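PDB 5KVB: gamma-hexachlorocyclohexane dehydrochlorinase from Novosphingobium barchaimii LL02, which probably catalyses two successive 1,2-anti dehydrochlorinations that convert the pollutant lindane (gamma-hexachlorocyclohexane), via gamma-pentachlorocyclohexene, to 1,3,4,6-tetrachloro-1,4-cyclohexadiene. Local coordinates for residues D22-Q27 against G99-L104. Residues are numbered along the deposited sequence; the frame is centred on the assembly and turned at random.
Sequences DLYSDQ and GDVLCL
Tyr24 reaches from helix 10-33 to strand 94-107 and touches it with its hydroxyl end alone, which comes up beside both Gly99 and Val101. Tyr24 OH lies 3.3 Å from CG2 of Val101 and 3.8 Å from CA of Gly99. With CG anti to the backbone N (chi1 -175°) the phenol stretches straight out from the helix, and its length suits a gap in which the CA atoms of Tyr24 and Gly99 are 9.2 Å apart. The phenol from the helix and the valine from the strand run past each other in opposite directions and meet at OH and CG2. Glycine suits its position because, having no side chain, it lets the hydroxyl come up to the strand backbone. In Val101 the methyl beside the backbone N, CG2, borders the phenol oxygen; a beta-branched residue also suits the extended strand.

No direct hydrogen bond joins the two segments. The buried hydroxyl instead meets a water 2.7 Å from Tyr24 OH, which in turn donates a weak bond of 3.4 Å to Asp100 O, so the polar end of the ring is satisfied. Tyr120, Tyr124 and Leu85, from the flanking strands, pack against Tyr24. The side chain of Asp100 leaves the strand away from the helix, and its carboxylate forms a salt bridge with Lys33 of the third subunit.

Val101 also packs on His80, probably the catalytic proton acceptor, with the likely active-site Asp32 farther off. A long helix lying in the concave face of a curved sheet, as here, is the SnoaL-like, NTF2-type alpha+beta cone, whose interior holds the active site.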
loop_
_atom_site.group_PDB
_atom_site.type_symbol
_atom_site.label_atom_id
_atom_site.label_comp_id
_atom_site.label_asym_id
_atom_site.label_seq_id
_atom_site.Cartn_x
_atom_site.Cartn_y
_atom_site.Cartn_z
ATOM N N ASP A 22 -7.139 -3.424 -10.519
ATOM C CA ASP A 22 -6.770 -4.828 -10.721
ATOM C C ASP A 22 -5.690 -5.005 -11.811
ATOM O O ASP A 22 -4.761 -5.801 -11.633
ATOM C CB ASP A 22 -8.005 -5.684 -11.073
ATOM C CG ASP A 22 -8.951 -5.912 -9.891
ATOM O OD1 ASP A 22 -8.587 -5.644 -8.737
ATOM O OD2 ASP A 22 -10.078 -6.389 -10.158
ATOM N N LEU A 23 -5.789 -4.278 -12.926
ATOM C CA LEU A 23 -4.744 -4.348 -13.967
ATOM C C LEU A 23 -3.384 -4.009 -13.387
ATOM O O LEU A 23 -2.378 -4.697 -13.644
ATOM C CB LEU A 23 -5.054 -3.388 -15.131
ATOM C CG LEU A 23 -6.258 -3.748 -16.005
ATOM C CD1 LEU A 23 -6.606 -2.559 -16.895
ATOM C CD2 LEU A 23 -5.963 -4.978 -16.873
ATOM N N TYR A 24 -3.351 -2.927 -12.612
ATOM C CA TYR A 24 -2.102 -2.421 -12.074
ATOM C C TYR A 24 -1.498 -3.387 -11.049
ATOM O O TYR A 24 -0.303 -3.692 -11.105
ATOM C CB TYR A 24 -2.329 -1.044 -11.475
ATOM C CG TYR A 24 -1.082 -0.353 -10.985
ATOM C CD1 TYR A 24 -0.257 0.362 -11.850
ATOM C CD2 TYR A 24 -0.734 -0.418 -9.655
ATOM C CE1 TYR A 24 0.882 1.013 -11.377
ATOM C CE2 TYR A 24 0.398 0.216 -9.182
ATOM C CZ TYR A 24 1.186 0.927 -10.032
ATOM O OH TYR A 24 2.303 1.551 -9.532
ATOM N N SER A 25 -2.302 -3.890 -10.121
ATOM C CA SER A 25 -1.781 -4.894 -9.205
ATOM C C SER A 25 -1.336 -6.159 -9.948
ATOM O O SER A 25 -0.329 -6.768 -9.560
ATOM C CB SER A 25 -2.815 -5.225 -8.133
ATOM O OG SER A 25 -2.906 -4.138 -7.215
ATOM N N ASP A 26 -2.045 -6.531 -11.014
ATOM C CA ASP A 26 -1.681 -7.711 -11.812
ATOM C C ASP A 26 -0.300 -7.539 -12.470
ATOM O O ASP A 26 0.437 -8.514 -12.605
ATOM C CB ASP A 26 -2.742 -8.011 -12.889
ATOM C CG ASP A 26 -3.964 -8.743 -12.341
ATOM O OD1 ASP A 26 -3.922 -9.207 -11.175
ATOM O OD2 ASP A 26 -4.967 -8.865 -13.084
ATOM N N GLN A 27 0.061 -6.308 -12.839
ATOM C CA GLN A 27 1.398 -6.056 -13.367
ATOM C C GLN A 27 2.450 -6.387 -12.310
ATOM O O GLN A 27 3.415 -7.106 -12.580
ATOM C CB GLN A 27 1.541 -4.597 -13.831
ATOM C CG GLN A 27 2.780 -4.315 -14.724
ATOM C CD GLN A 27 4.088 -4.140 -13.961
ATOM O OE1 GLN A 27 4.094 -3.901 -12.760
ATOM N NE2 GLN A 27 5.208 -4.241 -14.676
ATOM N N GLY A 99 1.584 5.985 -9.525
ATOM C CA GLY A 99 1.697 5.097 -8.381
ATOM C C GLY A 99 3.106 5.098 -7.840
ATOM O O GLY A 99 4.070 5.288 -8.595
ATOM N N ASP A 100 3.229 4.895 -6.532
ATOM C CA ASP A 100 4.536 4.857 -5.874
ATOM C C ASP A 100 4.845 3.436 -5.476
ATOM O O ASP A 100 4.056 2.791 -4.782
ATOM C CB ASP A 100 4.549 5.784 -4.659
ATOM C CG ASP A 100 4.275 7.225 -5.047
ATOM O OD1 ASP A 100 4.939 7.707 -5.982
ATOM O OD2 ASP A 100 3.375 7.853 -4.456
ATOM N N VAL A 101 5.993 2.938 -5.921
ATOM C CA VAL A 101 6.339 1.532 -5.726
ATOM C C VAL A 101 7.638 1.381 -4.936
ATOM O O VAL A 101 8.646 2.037 -5.239
ATOM C CB VAL A 101 6.462 0.803 -7.096
ATOM C CG1 VAL A 101 6.815 -0.684 -6.912
ATOM C CG2 VAL A 101 5.174 0.970 -7.909
ATOM N N LEU A 102 7.597 0.537 -3.906
ATOM C CA LEU A 102 8.782 0.201 -3.111
ATOM C C LEU A 102 9.203 -1.216 -3.477
ATOM O O LEU A 102 8.413 -2.155 -3.353
ATOM C CB LEU A 102 8.490 0.321 -1.609
ATOM C CG LEU A 102 9.605 -0.142 -0.661
ATOM C CD1 LEU A 102 10.866 0.715 -0.819
ATOM C CD2 LEU A 102 9.085 -0.113 0.783
ATOM N N CYS A 103 10.435 -1.382 -3.949
ATOM C CA CYS A 103 10.911 -2.700 -4.354
ATOM C C CYS A 103 12.092 -3.129 -3.498
ATOM O O CYS A 103 13.026 -2.347 -3.283
ATOM C CB CYS A 103 11.303 -2.705 -5.841
ATOM S SG CYS A 103 12.074 -4.271 -6.420
ATOM N N LEU A 104 12.023 -4.358 -2.994
ATOM C CA LEU A 104 13.143 -4.967 -2.273
ATOM C C LEU A 104 13.600 -6.178 -3.058
ATOM O O LEU A 104 12.766 -6.960 -3.509
ATOM C CB LEU A 104 12.733 -5.396 -0.864
ATOM C CG LEU A 104 12.089 -4.311 0.002
ATOM C CD1 LEU A 104 11.680 -4.892 1.357
ATOM C CD2 LEU A 104 13.018 -3.103 0.164
HETATM O O HOH W 1 1.561 1.960 -7.006
#